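Local coordinates for cytochrome P450 (CYP102L1) (Mycobacterium phage Adler, PDB 6N6Q), which binds iron protoporphyrin IX and probably uses it to catalyse monooxygenation of an organic substrate with molecular oxygen, at residues Ile137-Asn141 with Ala435-Phe440; Arg158-Glu162 with Asn174-Ser180; Asn182-Val188 with Phe223-Val228. Residues are numbered along the deposited sequence.

Contact 1: Ile137-Asn141 with Ala435-Phe440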
ATOM      1  N   ILE A 137      -2.065 -10.820  17.811  1.00 52.96           N
ATOM      2  CA  ILE A 137      -1.224 -10.866  19.005  1.00 53.18           C
ATOM      3  C   ILE A 137      -1.447 -12.168  19.763  1.00 56.65           C
ATOM      4  O   ILE A 137      -0.496 -12.783  20.264  1.00 56.32           O
ATOM      5  CB  ILE A 137      -1.494  -9.639  19.895  1.00 53.15           C
ATOM      6  CG1 ILE A 137      -1.156  -8.349  19.143  1.00 51.18           C
ATOM      7  CG2 ILE A 137      -0.705  -9.730  21.188  1.00 55.80           C
ATOM      8  CD1 ILE A 137       0.286  -8.260  18.705  1.00 52.45           C
ATOM      9  N   ASP A 138      -2.703 -12.612  19.851  1.00 51.45           N
ATOM     10  CA  ASP A 138      -2.996 -13.878  20.515  1.00 47.28           C
ATOM     11  C   ASP A 138      -2.317 -15.043  19.809  1.00 50.37           C
ATOM     12  O   ASP A 138      -1.773 -15.943  20.460  1.00 60.16           O
ATOM     13  CB  ASP A 138      -4.506 -14.097  20.582  1.00 56.66           C
ATOM     14  CG  ASP A 138      -5.198 -13.116  21.511  1.00 58.65           C
ATOM     15  OD1 ASP A 138      -4.493 -12.366  22.219  1.00 61.26           O
ATOM     16  OD2 ASP A 138      -6.448 -13.094  21.529  1.00 57.81           O
ATOM     17  N   ALA A 139      -2.338 -15.045  18.474  1.00 51.21           N
ATOM     18  CA  ALA A 139      -1.654 -16.097  17.731  1.00 52.04           C
ATOM     19  C   ALA A 139      -0.144 -16.008  17.912  1.00 60.44           C
ATOM     20  O   ALA A 139       0.536 -17.035  18.028  1.00 61.15           O
ATOM     21  CB  ALA A 139      -2.023 -16.022  16.251  1.00 48.58           C
ATOM     22  N   TRP A 140       0.399 -14.788  17.949  1.00 56.25           N
ATOM     23  CA  TRP A 140       1.836 -14.619  18.132  1.00 58.57           C
ATOM     24  C   TRP A 140       2.285 -14.937  19.552  1.00 65.16           C
ATOM     25  O   TRP A 140       3.486 -15.122  19.778  1.00 67.28           O
ATOM     26  CB  TRP A 140       2.252 -13.196  17.750  1.00 55.16           C
ATOM     27  CG  TRP A 140       2.399 -13.006  16.267  1.00 56.47           C
ATOM     28  CD1 TRP A 140       2.025 -13.880  15.289  1.00 56.16           C
ATOM     29  CD2 TRP A 140       2.972 -11.875  15.596  1.00 57.23           C
ATOM     30  NE1 TRP A 140       2.324 -13.364  14.052  1.00 56.91           N
ATOM     31  CE2 TRP A 140       2.906 -12.135  14.213  1.00 55.23           C
ATOM     32  CE3 TRP A 140       3.530 -10.669  16.031  1.00 60.09           C
ATOM     33  CZ2 TRP A 140       3.379 -11.233  13.261  1.00 53.21           C
ATOM     34  CZ3 TRP A 140       4.002  -9.777  15.085  1.00 56.87           C
ATOM     35  CH2 TRP A 140       3.921 -10.063  13.716  1.00 48.01           C
ATOM     36  N   ASN A 141       1.359 -14.997  20.512  1.00 60.89           N
ATOM     37  CA  ASN A 141       1.714 -15.460  21.851  1.00 61.66           C
ATOM     38  C   ASN A 141       2.195 -16.904  21.813  1.00 65.14           C
ATOM     39  O   ASN A 141       3.223 -17.247  22.411  1.00 65.45           O
ATOM     40  CB  ASN A 141       0.519 -15.322  22.796  1.00 66.19           C
ATOM     41  CG  ASN A 141       0.258 -13.887  23.210  1.00 69.71           C
ATOM     42  OD1 ASN A 141       1.167 -13.054  23.220  1.00 63.03           O
ATOM     43  ND2 ASN A 141      -0.988 -13.592  23.563  1.00 65.71           N
ATOM     44  N   ALA A 435       0.654  -2.350  19.346  1.00 48.30           N
ATOM     45  CA  ALA A 435       0.344  -3.601  20.031  1.00 50.84           C
ATOM     46  C   ALA A 435       1.552  -4.528  20.069  1.00 46.34           C
ATOM     47  O   ALA A 435       1.810  -5.180  21.086  1.00 54.23           O
ATOM     48  CB  ALA A 435      -0.842  -4.288  19.356  1.00 46.12           C
ATOM     49  N   ILE A 436       2.306  -4.599  18.972  1.00 44.16           N
ATOM     50  CA  ILE A 436       3.459  -5.493  18.919  1.00 50.72           C
ATOM     51  C   ILE A 436       4.540  -5.033  19.892  1.00 49.58           C
ATOM     52  O   ILE A 436       5.084  -5.833  20.663  1.00 53.45           O
ATOM     53  CB  ILE A 436       3.990  -5.592  17.476  1.00 49.55           C
ATOM     54  CG1 ILE A 436       2.975  -6.320  16.591  1.00 53.29           C
ATOM     55  CG2 ILE A 436       5.339  -6.296  17.444  1.00 47.61           C
ATOM     56  CD1 ILE A 436       3.314  -6.298  15.120  1.00 49.70           C
ATOM     57  N   LEU A 437       4.859  -3.735  19.880  1.00 43.96           N
ATOM     58  CA  LEU A 437       5.877  -3.210  20.786  1.00 50.87           C
ATOM     59  C   LEU A 437       5.446  -3.309  22.244  1.00 54.59           C
ATOM     60  O   LEU A 437       6.293  -3.464  23.131  1.00 54.69           O
ATOM     61  CB  LEU A 437       6.194  -1.759  20.436  1.00 50.76           C
ATOM     62  CG  LEU A 437       6.964  -1.513  19.141  1.00 46.11           C
ATOM     63  CD1 LEU A 437       7.167  -0.025  18.944  1.00 43.15           C
ATOM     64  CD2 LEU A 437       8.295  -2.243  19.176  1.00 48.06           C
ATOM     65  N   HIS A 438       4.144  -3.211  22.510  1.00 47.96           N
ATOM     66  CA  HIS A 438       3.642  -3.293  23.874  1.00 56.50           C
ATOM     67  C   HIS A 438       3.673  -4.719  24.413  1.00 59.20           C
ATOM     68  O   HIS A 438       3.934  -4.920  25.605  1.00 59.63           O
ATOM     69  CB  HIS A 438       2.218  -2.734  23.931  1.00 55.43           C
ATOM     70  CG  HIS A 438       1.638  -2.685  25.308  1.00 56.22           C
ATOM     71  ND1 HIS A 438       1.063  -3.781  25.914  1.00 61.20           N
ATOM     72  CD2 HIS A 438       1.530  -1.666  26.194  1.00 58.07           C
ATOM     73  CE1 HIS A 438       0.634  -3.442  27.116  1.00 59.40           C
ATOM     74  NE2 HIS A 438       0.904  -2.164  27.310  1.00 65.20           N
ATOM     75  N   GLN A 439       3.427  -5.711  23.558  1.00 52.29           N
ATOM     76  CA  GLN A 439       3.299  -7.099  23.979  1.00 50.69           C
ATOM     77  C   GLN A 439       4.568  -7.917  23.799  1.00 54.33           C
ATOM     78  O   GLN A 439       4.820  -8.826  24.598  1.00 54.33           O
ATOM     79  CB  GLN A 439       2.163  -7.780  23.206  1.00 55.28           C
ATOM     80  CG  GLN A 439       0.806  -7.142  23.417  1.00 57.93           C
ATOM     81  CD  GLN A 439       0.346  -7.232  24.857  1.00 58.84           C
ATOM     82  OE1 GLN A 439       0.109  -6.216  25.509  1.00 53.34           O
ATOM     83  NE2 GLN A 439       0.217  -8.454  25.361  1.00 51.24           N
ATOM     84  N   PHE A 440       5.366  -7.634  22.773  1.00 54.68           N
ATOM     85  CA  PHE A 440       6.527  -8.449  22.451  1.00 56.42           C
ATOM     86  C   PHE A 440       7.775  -7.584  22.363  1.00 54.89           C
ATOM     87  O   PHE A 440       7.705  -6.360  22.221  1.00 52.59           O
ATOM     88  CB  PHE A 440       6.347  -9.200  21.124  1.00 51.35           C
ATOM     89  CG  PHE A 440       5.078  -9.993  21.040  1.00 61.36           C
ATOM     90  CD1 PHE A 440       4.986 -11.241  21.632  1.00 57.18           C
ATOM     91  CD2 PHE A 440       3.980  -9.497  20.359  1.00 58.62           C
ATOM     92  CE1 PHE A 440       3.821 -11.975  21.552  1.00 59.27           C
ATOM     93  CE2 PHE A 440       2.812 -10.227  20.275  1.00 58.21           C
ATOM     94  CZ  PHE A 440       2.732 -11.467  20.873  1.00 58.74           C
TER
HETATM   95  O   HOH W   1      -0.402 -11.059  24.330  1.00 58.25           O
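The cytochrome P450 fold is built around a four-helix bundle that the D, E and L helices form with helix 265-296, and this contact illustrates how two of its members, the D helix (119-145) and the end of the L helix (422-439), can pack although their axes stay 11.3 Å apart here. With the two segments inclined at 38° and running broadly the same way, large side chains must bridge the gap. Ile137 reaches furthest along the partner: CG1 lies 4.1 Å from Ala435 CB, CD1 lies 3.9 Å from Ile436 CG1, and CG2 lies 3.7 Å from Gln439 CG. Ile137 CD1 also meets Phe440 CE2 at 3.6 Å. One turn on, Trp140 points toward the L helix; its CZ3 packs on Ile436 CD1 at 3.5 Å, and its CB approaches Phe440 CZ at 3.6 Å, while its indole nitrogen is held by Glu155 of the following helix. Phe440, the first residue to leave helical geometry, thus wedges its ring among Ile137, Trp140 and Asn141, with Leu467 of strand 464-469 also touching it. Asn141 changes the chemistry from apolar to polar. Its OD1 accepts a hydrogen bond from Asn469 ND2, and no direct hydrogen bond joins the two segments; instead water 1 accepts from both Asn141 ND2, at 2.7 Å, and Gln439 NE2, at 2.9 Å.

Contact 2: Arg158-Glu162 with Asn174-Ser180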
ATOM      1  N   ARG A 158      -1.493 -11.403   5.984  1.00 42.66           N
ATOM      2  CA  ARG A 158      -2.743 -12.000   6.441  1.00 50.54           C
ATOM      3  C   ARG A 158      -3.509 -11.048   7.347  1.00 47.54           C
ATOM      4  O   ARG A 158      -4.747 -11.050   7.346  1.00 44.63           O
ATOM      5  CB  ARG A 158      -2.480 -13.312   7.183  1.00 42.97           C
ATOM      6  CG  ARG A 158      -1.639 -14.324   6.432  1.00 54.98           C
ATOM      7  CD  ARG A 158      -1.674 -15.663   7.150  1.00 57.97           C
ATOM      8  NE  ARG A 158      -2.954 -16.341   6.961  1.00 64.51           N
ATOM      9  CZ  ARG A 158      -3.516 -17.148   7.855  1.00 64.69           C
ATOM     10  NH1 ARG A 158      -2.920 -17.372   9.018  1.00 65.51           N
ATOM     11  NH2 ARG A 158      -4.682 -17.722   7.591  1.00 67.99           N
ATOM     12  N   LEU A 159      -2.795 -10.232   8.124  1.00 43.12           N
ATOM     13  CA  LEU A 159      -3.451  -9.319   9.056  1.00 42.73           C
ATOM     14  C   LEU A 159      -4.182  -8.205   8.316  1.00 43.59           C
ATOM     15  O   LEU A 159      -5.385  -8.000   8.512  1.00 42.50           O
ATOM     16  CB  LEU A 159      -2.425  -8.733  10.029  1.00 36.88           C
ATOM     17  CG  LEU A 159      -2.949  -7.573  10.880  1.00 42.23           C
ATOM     18  CD1 LEU A 159      -4.096  -8.027  11.769  1.00 37.53           C
ATOM     19  CD2 LEU A 159      -1.832  -6.942  11.705  1.00 39.94           C
ATOM     20  N   THR A 160      -3.464  -7.471   7.460  1.00 46.38           N
ATOM     21  CA  THR A 160      -4.064  -6.324   6.788  1.00 41.14           C
ATOM     22  C   THR A 160      -5.212  -6.740   5.879  1.00 45.06           C
ATOM     23  O   THR A 160      -6.130  -5.947   5.638  1.00 46.89           O
ATOM     24  CB  THR A 160      -3.005  -5.560   5.994  1.00 46.92           C
ATOM     25  OG1 THR A 160      -2.501  -6.391   4.942  1.00 47.44           O
ATOM     26  CG2 THR A 160      -1.854  -5.146   6.907  1.00 37.84           C
ATOM     27  N   ILE A 161      -5.184  -7.971   5.364  1.00 41.71           N
ATOM     28  CA  ILE A 161      -6.330  -8.489   4.622  1.00 47.86           C
ATOM     29  C   ILE A 161      -7.558  -8.533   5.521  1.00 44.94           C
ATOM     30  O   ILE A 161      -8.634  -8.042   5.160  1.00 46.33           O
ATOM     31  CB  ILE A 161      -6.013  -9.876   4.033  1.00 51.74           C
ATOM     32  CG1 ILE A 161      -5.164  -9.740   2.769  1.00 43.62           C
ATOM     33  CG2 ILE A 161      -7.299 -10.638   3.737  1.00 41.51           C
ATOM     34  CD1 ILE A 161      -4.610 -11.050   2.272  1.00 40.33           C
ATOM     35  N   GLU A 162      -7.409  -9.113   6.714  1.00 44.76           N
ATOM     36  CA  GLU A 162      -8.536  -9.189   7.637  1.00 44.67           C
ATOM     37  C   GLU A 162      -8.947  -7.812   8.135  1.00 41.73           C
ATOM     38  O   GLU A 162     -10.135  -7.576   8.379  1.00 42.17           O
ATOM     39  CB  GLU A 162      -8.196 -10.103   8.814  1.00 43.92           C
ATOM     40  CG  GLU A 162      -7.982 -11.553   8.419  1.00 42.56           C
ATOM     41  CD  GLU A 162      -9.153 -12.119   7.641  1.00 53.62           C
ATOM     42  OE1 GLU A 162     -10.313 -11.855   8.026  1.00 59.58           O
ATOM     43  OE2 GLU A 162      -8.916 -12.823   6.638  1.00 57.22           O
ATOM     44  N   ASN A 174      -9.851 -15.300   6.662  1.00 44.56           N
ATOM     45  CA  ASN A 174      -9.009 -16.234   7.391  1.00 52.79           C
ATOM     46  C   ASN A 174      -9.079 -15.942   8.880  1.00 52.12           C
ATOM     47  O   ASN A 174      -9.368 -14.818   9.299  1.00 47.97           O
ATOM     48  CB  ASN A 174      -7.547 -16.161   6.927  1.00 54.72           C
ATOM     49  CG  ASN A 174      -7.313 -16.882   5.615  1.00 59.01           C
ATOM     50  OD1 ASN A 174      -7.823 -17.981   5.398  1.00 63.13           O
ATOM     51  ND2 ASN A 174      -6.537 -16.264   4.733  1.00 56.73           N
ATOM     52  N   ASN A 175      -8.819 -16.974   9.675  1.00 52.17           N
ATOM     53  CA  ASN A 175      -8.596 -16.833  11.106  1.00 56.87           C
ATOM     54  C   ASN A 175      -7.092 -16.762  11.333  1.00 56.23           C
ATOM     55  O   ASN A 175      -6.361 -17.680  10.946  1.00 55.38           O
ATOM     56  CB  ASN A 175      -9.216 -17.999  11.877  1.00 60.33           C
ATOM     57  CG  ASN A 175      -9.056 -17.857  13.376  1.00 58.26           C
ATOM     58  OD1 ASN A 175      -8.105 -18.372  13.961  1.00 60.80           O
ATOM     59  ND2 ASN A 175      -9.989 -17.154  14.009  1.00 62.77           N
ATOM     60  N   LEU A 176      -6.632 -15.667  11.945  1.00 53.11           N
ATOM     61  CA  LEU A 176      -5.196 -15.428  12.051  1.00 50.22           C
ATOM     62  C   LEU A 176      -4.504 -16.475  12.914  1.00 56.97           C
ATOM     63  O   LEU A 176      -3.318 -16.758  12.710  1.00 59.54           O
ATOM     64  CB  LEU A 176      -4.937 -14.025  12.600  1.00 45.60           C
ATOM     65  CG  LEU A 176      -5.481 -12.885  11.734  1.00 54.00           C
ATOM     66  CD1 LEU A 176      -5.084 -11.537  12.309  1.00 49.77           C
ATOM     67  CD2 LEU A 176      -5.002 -13.021  10.294  1.00 46.04           C
ATOM     68  N   ALA A 177      -5.218 -17.061  13.877  1.00 55.07           N
ATOM     69  CA  ALA A 177      -4.637 -18.151  14.654  1.00 53.28           C
ATOM     70  C   ALA A 177      -4.443 -19.399  13.803  1.00 58.42           C
ATOM     71  O   ALA A 177      -3.557 -20.212  14.087  1.00 63.21           O
ATOM     72  CB  ALA A 177      -5.515 -18.465  15.864  1.00 51.70           C
ATOM     73  N   ASP A 178      -5.253 -19.563  12.764  1.00 59.95           N
ATOM     74  CA  ASP A 178      -5.178 -20.702  11.865  1.00 63.32           C
ATOM     75  C   ASP A 178      -4.253 -20.386  10.693  1.00 67.54           C
ATOM     76  O   ASP A 178      -3.984 -19.225  10.377  1.00 70.81           O
ATOM     77  CB  ASP A 178      -6.577 -21.066  11.359  1.00 73.55           C
ATOM     78  CG  ASP A 178      -6.654 -22.472  10.810  1.00 81.54           C
ATOM     79  OD1 ASP A 178      -6.572 -23.430  11.609  1.00 84.94           O
ATOM     80  OD2 ASP A 178      -6.805 -22.621   9.580  1.00 88.15           O
ATOM     81  N   HIS A 179      -3.758 -21.444  10.047  1.00 72.56           N
ATOM     82  CA  HIS A 179      -2.846 -21.289   8.919  1.00 73.52           C
ATOM     83  C   HIS A 179      -3.380 -21.894   7.627  1.00 71.11           C
ATOM     84  O   HIS A 179      -2.617 -22.043   6.665  1.00 69.47           O
ATOM     85  CB  HIS A 179      -1.475 -21.884   9.251  1.00 75.29           C
ATOM     86  CG  HIS A 179      -0.480 -20.869   9.722  1.00 86.37           C
ATOM     87  ND1 HIS A 179      -0.476 -20.373  11.009  1.00 85.29           N
ATOM     88  CD2 HIS A 179       0.531 -20.244   9.074  1.00 85.78           C
ATOM     89  CE1 HIS A 179       0.502 -19.492  11.134  1.00 83.90           C
ATOM     90  NE2 HIS A 179       1.127 -19.395   9.974  1.00 84.39           N
ATOM     91  N   SER A 180      -4.659 -22.247   7.575  1.00 71.63           N
ATOM     92  CA  SER A 180      -5.281 -22.605   6.309  1.00 72.24           C
ATOM     93  C   SER A 180      -5.635 -21.337   5.547  1.00 72.98           C
ATOM     94  O   SER A 180      -6.121 -20.362   6.126  1.00 73.62           O
ATOM     95  CB  SER A 180      -6.533 -23.452   6.538  1.00 69.97           C
ATOM     96  OG  SER A 180      -6.213 -24.677   7.172  1.00 85.80           O
TER
HETATM   97  O   HOH W   2      -6.314 -13.216   5.971  1.00 46.71           O
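Here a helix is clasped by the chain that leaves it: residues 158-162 of the E helix (152-169) meet the irregular connection 174-180 that leads to the F helix, and polar side chains do most of the holding. Arg158 donates from NH1 to Asp178 O at 2.5 Å, with a weak second bond from NH2 to the same oxygen at 3.2 Å, and its NH1 lies over one face of the His179 ring. One turn later, Glu162 OE2 accepts from Asn174 N at 2.6 Å, while its OE1 pairs with Arg166. Water 2 donates to Arg158 O and Glu162 OE2 and accepts from Asn174 ND2. Between these anchors Leu176 turns inward, its CD1 3.7 Å from Leu159 CD1, and both leucines touch Leu136 of the D helix. Loop geometry is set by a type I beta turn from Asn175 to Asp178, followed by an Asx turn in which Asp178 OD2 accepts from Ser180 N. The E helix and the connection folded back on it are the E-F junction of the cytochrome P450 fold.

Contact 3: Asn182-Val188 with Phe223-Val228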
ATOM      1  N   ASN A 182      -7.714 -19.209   2.695  1.00 61.67           N
ATOM      2  CA  ASN A 182      -9.008 -19.193   2.033  1.00 60.63           C
ATOM      3  C   ASN A 182      -8.822 -19.444   0.537  1.00 64.02           C
ATOM      4  O   ASN A 182      -7.826 -19.000  -0.047  1.00 60.77           O
ATOM      5  CB  ASN A 182      -9.699 -17.848   2.268  1.00 56.88           C
ATOM      6  CG  ASN A 182     -11.198 -17.916   2.077  1.00 62.77           C
ATOM      7  OD1 ASN A 182     -11.700 -17.795   0.960  1.00 72.48           O
ATOM      8  ND2 ASN A 182     -11.926 -18.100   3.173  1.00 66.21           N
ATOM      9  N   PRO A 183      -9.736 -20.171  -0.109  1.00 63.92           N
ATOM     10  CA  PRO A 183      -9.601 -20.363  -1.562  1.00 58.25           C
ATOM     11  C   PRO A 183      -9.724 -19.071  -2.349  1.00 53.79           C
ATOM     12  O   PRO A 183      -9.060 -18.924  -3.382  1.00 52.15           O
ATOM     13  CB  PRO A 183     -10.736 -21.343  -1.895  1.00 51.18           C
ATOM     14  CG  PRO A 183     -11.714 -21.195  -0.768  1.00 63.31           C
ATOM     15  CD  PRO A 183     -10.883 -20.908   0.446  1.00 54.73           C
ATOM     16  N   PHE A 184     -10.545 -18.125  -1.884  1.00 54.76           N
ATOM     17  CA  PHE A 184     -10.717 -16.867  -2.604  1.00 53.02           C
ATOM     18  C   PHE A 184      -9.407 -16.092  -2.685  1.00 53.36           C
ATOM     19  O   PHE A 184      -9.010 -15.632  -3.762  1.00 56.26           O
ATOM     20  CB  PHE A 184     -11.799 -16.020  -1.931  1.00 48.41           C
ATOM     21  CG  PHE A 184     -11.925 -14.634  -2.500  1.00 54.19           C
ATOM     22  CD1 PHE A 184     -12.711 -14.398  -3.615  1.00 48.02           C
ATOM     23  CD2 PHE A 184     -11.257 -13.565  -1.921  1.00 47.43           C
ATOM     24  CE1 PHE A 184     -12.830 -13.127  -4.142  1.00 45.39           C
ATOM     25  CE2 PHE A 184     -11.371 -12.291  -2.444  1.00 48.43           C
ATOM     26  CZ  PHE A 184     -12.160 -12.072  -3.556  1.00 46.33           C
ATOM     27  N   ILE A 185      -8.722 -15.929  -1.550  1.00 49.58           N
ATOM     28  CA  ILE A 185      -7.486 -15.154  -1.548  1.00 57.10           C
ATOM     29  C   ILE A 185      -6.407 -15.854  -2.368  1.00 54.20           C
ATOM     30  O   ILE A 185      -5.554 -15.195  -2.975  1.00 60.10           O
ATOM     31  CB  ILE A 185      -7.030 -14.877  -0.100  1.00 57.63           C
ATOM     32  CG1 ILE A 185      -5.702 -14.119  -0.076  1.00 51.67           C
ATOM     33  CG2 ILE A 185      -6.921 -16.161   0.689  1.00 65.77           C
ATOM     34  CD1 ILE A 185      -5.774 -12.751  -0.713  1.00 63.63           C
ATOM     35  N   THR A 186      -6.436 -17.189  -2.429  1.00 53.39           N
ATOM     36  CA  THR A 186      -5.480 -17.903  -3.268  1.00 54.79           C
ATOM     37  C   THR A 186      -5.737 -17.632  -4.747  1.00 54.24           C
ATOM     38  O   THR A 186      -4.793 -17.449  -5.524  1.00 50.02           O
ATOM     39  CB  THR A 186      -5.541 -19.404  -2.980  1.00 47.10           C
ATOM     40  OG1 THR A 186      -5.265 -19.637  -1.594  1.00 65.06           O
ATOM     41  CG2 THR A 186      -4.514 -20.148  -3.811  1.00 44.15           C
ATOM     42  N   ALA A 187      -7.009 -17.591  -5.151  1.00 51.35           N
ATOM     43  CA  ALA A 187      -7.333 -17.335  -6.550  1.00 47.52           C
ATOM     44  C   ALA A 187      -6.949 -15.917  -6.959  1.00 52.95           C
ATOM     45  O   ALA A 187      -6.523 -15.688  -8.098  1.00 53.62           O
ATOM     46  CB  ALA A 187      -8.822 -17.583  -6.797  1.00 48.30           C
ATOM     47  N   VAL A 188      -7.093 -14.953  -6.047  1.00 52.67           N
ATOM     48  CA  VAL A 188      -6.734 -13.575  -6.368  1.00 52.34           C
ATOM     49  C   VAL A 188      -5.233 -13.455  -6.607  1.00 50.79           C
ATOM     50  O   VAL A 188      -4.789 -12.704  -7.483  1.00 50.25           O
ATOM     51  CB  VAL A 188      -7.215 -12.626  -5.253  1.00 49.39           C
ATOM     52  CG1 VAL A 188      -6.795 -11.195  -5.549  1.00 40.00           C
ATOM     53  CG2 VAL A 188      -8.728 -12.714  -5.100  1.00 42.91           C
ATOM     54  N   PHE A 223     -14.659 -17.733 -10.194  1.00 46.72           N
ATOM     55  CA  PHE A 223     -14.729 -18.003  -8.762  1.00 43.77           C
ATOM     56  C   PHE A 223     -14.579 -16.723  -7.948  1.00 49.42           C
ATOM     57  O   PHE A 223     -15.249 -16.548  -6.924  1.00 52.84           O
ATOM     58  CB  PHE A 223     -13.657 -19.020  -8.368  1.00 47.88           C
ATOM     59  CG  PHE A 223     -13.645 -19.353  -6.904  1.00 50.05           C
ATOM     60  CD1 PHE A 223     -14.557 -20.253  -6.377  1.00 43.67           C
ATOM     61  CD2 PHE A 223     -12.718 -18.771  -6.054  1.00 44.79           C
ATOM     62  CE1 PHE A 223     -14.549 -20.563  -5.028  1.00 52.10           C
ATOM     63  CE2 PHE A 223     -12.705 -19.077  -4.704  1.00 49.67           C
ATOM     64  CZ  PHE A 223     -13.622 -19.974  -4.190  1.00 43.47           C
ATOM     65  N   ILE A 224     -13.707 -15.816  -8.391  1.00 51.00           N
ATOM     66  CA  ILE A 224     -13.530 -14.545  -7.692  1.00 46.96           C
ATOM     67  C   ILE A 224     -14.779 -13.683  -7.828  1.00 47.95           C
ATOM     68  O   ILE A 224     -15.266 -13.106  -6.848  1.00 50.25           O
ATOM     69  CB  ILE A 224     -12.281 -13.817  -8.219  1.00 48.61           C
ATOM     70  CG1 ILE A 224     -11.011 -14.551  -7.784  1.00 48.04           C
ATOM     71  CG2 ILE A 224     -12.263 -12.376  -7.745  1.00 44.28           C
ATOM     72  CD1 ILE A 224      -9.754 -14.024  -8.442  1.00 46.48           C
ATOM     73  N   ARG A 225     -15.316 -13.582  -9.048  1.00 49.08           N
ATOM     74  CA  ARG A 225     -16.521 -12.787  -9.270  1.00 47.22           C
ATOM     75  C   ARG A 225     -17.716 -13.365  -8.522  1.00 49.64           C
ATOM     76  O   ARG A 225     -18.567 -12.619  -8.023  1.00 46.13           O
ATOM     77  CB  ARG A 225     -16.819 -12.700 -10.769  1.00 46.86           C
ATOM     78  CG  ARG A 225     -18.119 -11.986 -11.117  1.00 39.10           C
ATOM     79  CD  ARG A 225     -18.051 -10.515 -10.748  1.00 44.25           C
ATOM     80  NE  ARG A 225     -16.877  -9.869 -11.329  1.00 48.18           N
ATOM     81  CZ  ARG A 225     -16.579  -8.583 -11.181  1.00 48.12           C
ATOM     82  NH1 ARG A 225     -17.372  -7.792 -10.470  1.00 47.00           N
ATOM     83  NH2 ARG A 225     -15.487  -8.087 -11.747  1.00 42.49           N
ATOM     84  N   ALA A 226     -17.800 -14.695  -8.433  1.00 46.91           N
ATOM     85  CA  ALA A 226     -18.925 -15.313  -7.741  1.00 46.51           C
ATOM     86  C   ALA A 226     -18.858 -15.077  -6.238  1.00 47.15           C
ATOM     87  O   ALA A 226     -19.898 -14.913  -5.591  1.00 50.79           O
ATOM     88  CB  ALA A 226     -18.974 -16.809  -8.043  1.00 43.60           C
ATOM     89  N   GLU A 227     -17.653 -15.051  -5.666  1.00 46.24           N
ATOM     90  CA  GLU A 227     -17.530 -14.851  -4.228  1.00 47.85           C
ATOM     91  C   GLU A 227     -17.858 -13.416  -3.835  1.00 51.31           C
ATOM     92  O   GLU A 227     -18.512 -13.184  -2.812  1.00 54.87           O
ATOM     93  CB  GLU A 227     -16.126 -15.229  -3.759  1.00 51.85           C
ATOM     94  CG  GLU A 227     -15.903 -15.046  -2.267  1.00 60.34           C
ATOM     95  CD  GLU A 227     -15.441 -16.319  -1.585  1.00 69.35           C
ATOM     96  OE1 GLU A 227     -15.619 -17.408  -2.175  1.00 66.54           O
ATOM     97  OE2 GLU A 227     -14.899 -16.228  -0.461  1.00 60.43           O
ATOM     98  N   VAL A 228     -17.417 -12.436  -4.631  1.00 52.24           N
ATOM     99  CA  VAL A 228     -17.725 -11.048  -4.299  1.00 52.51           C
ATOM    100  C   VAL A 228     -19.199 -10.752  -4.549  1.00 49.29           C
ATOM    101  O   VAL A 228     -19.798  -9.931  -3.845  1.00 50.21           O
ATOM    102  CB  VAL A 228     -16.812 -10.074  -5.070  1.00 48.42           C
ATOM    103  CG1 VAL A 228     -15.371 -10.213  -4.604  1.00 45.46           C
ATOM    104  CG2 VAL A 228     -16.912 -10.302  -6.568  1.00 50.21           C
TER
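Phe223 opens the partner segment by laying its ring beside the first turn of the F helix (183-196): CE2 is 3.6 Å from Phe184 CA, and CZ is 3.9 Å from Pro183 CB. Ile224 follows, with CD1 3.7 Å from Val188 CG2 and CG1 3.9 Å from Ala187 CB; its CG2 lies 3.7 Å from Phe184 CE1. Glu227 brings OE2 to 3.4 Å from Phe184 CB, and Val228 completes the surface, CG1 standing 3.9 Å from Phe184 CZ. These four residues of the G helix (212-237) receive Phe184 in a single knob-into-hole fit, while Leu273 and Leu276 of helix 265-296 also touch that ring. The axes of segments 183-188 and 223-228 approach to 9.8 Å and their directions differ by 136°. Asn182 starts the F helix, its OD1 capping Phe184 N at 3.1 Å and its ND2 bonding Phe173 O. As in other P450s, the F-G pair probably lids the substrate pocket; with no hydrogen bond across it, cohesion rests on apolar fit.

The three contacts form a row running from the D-L pair, through the E helix and the E-F connection, to the F-G pair. Contact 1 spans the longest sequence distance, and contacts 2 and 3 both lie between its two segments, one after the other. Centres of neighbouring contacts are 15 Å apart, those of contacts 1 and 3 30 Å. Ala139 CB touches Ala177 CA at 3.7 Å, joining the D helix to the E-F connection, and Ile161 CD1 meets Ile185 CD1 at 3.6 Å, joining the E helix to the F helix. Contacts 1 and 3 do not touch, so contact 2 bridges them. A general principle follows: contacts between segments near or far in sequence are joined in space through the helices and connections they share.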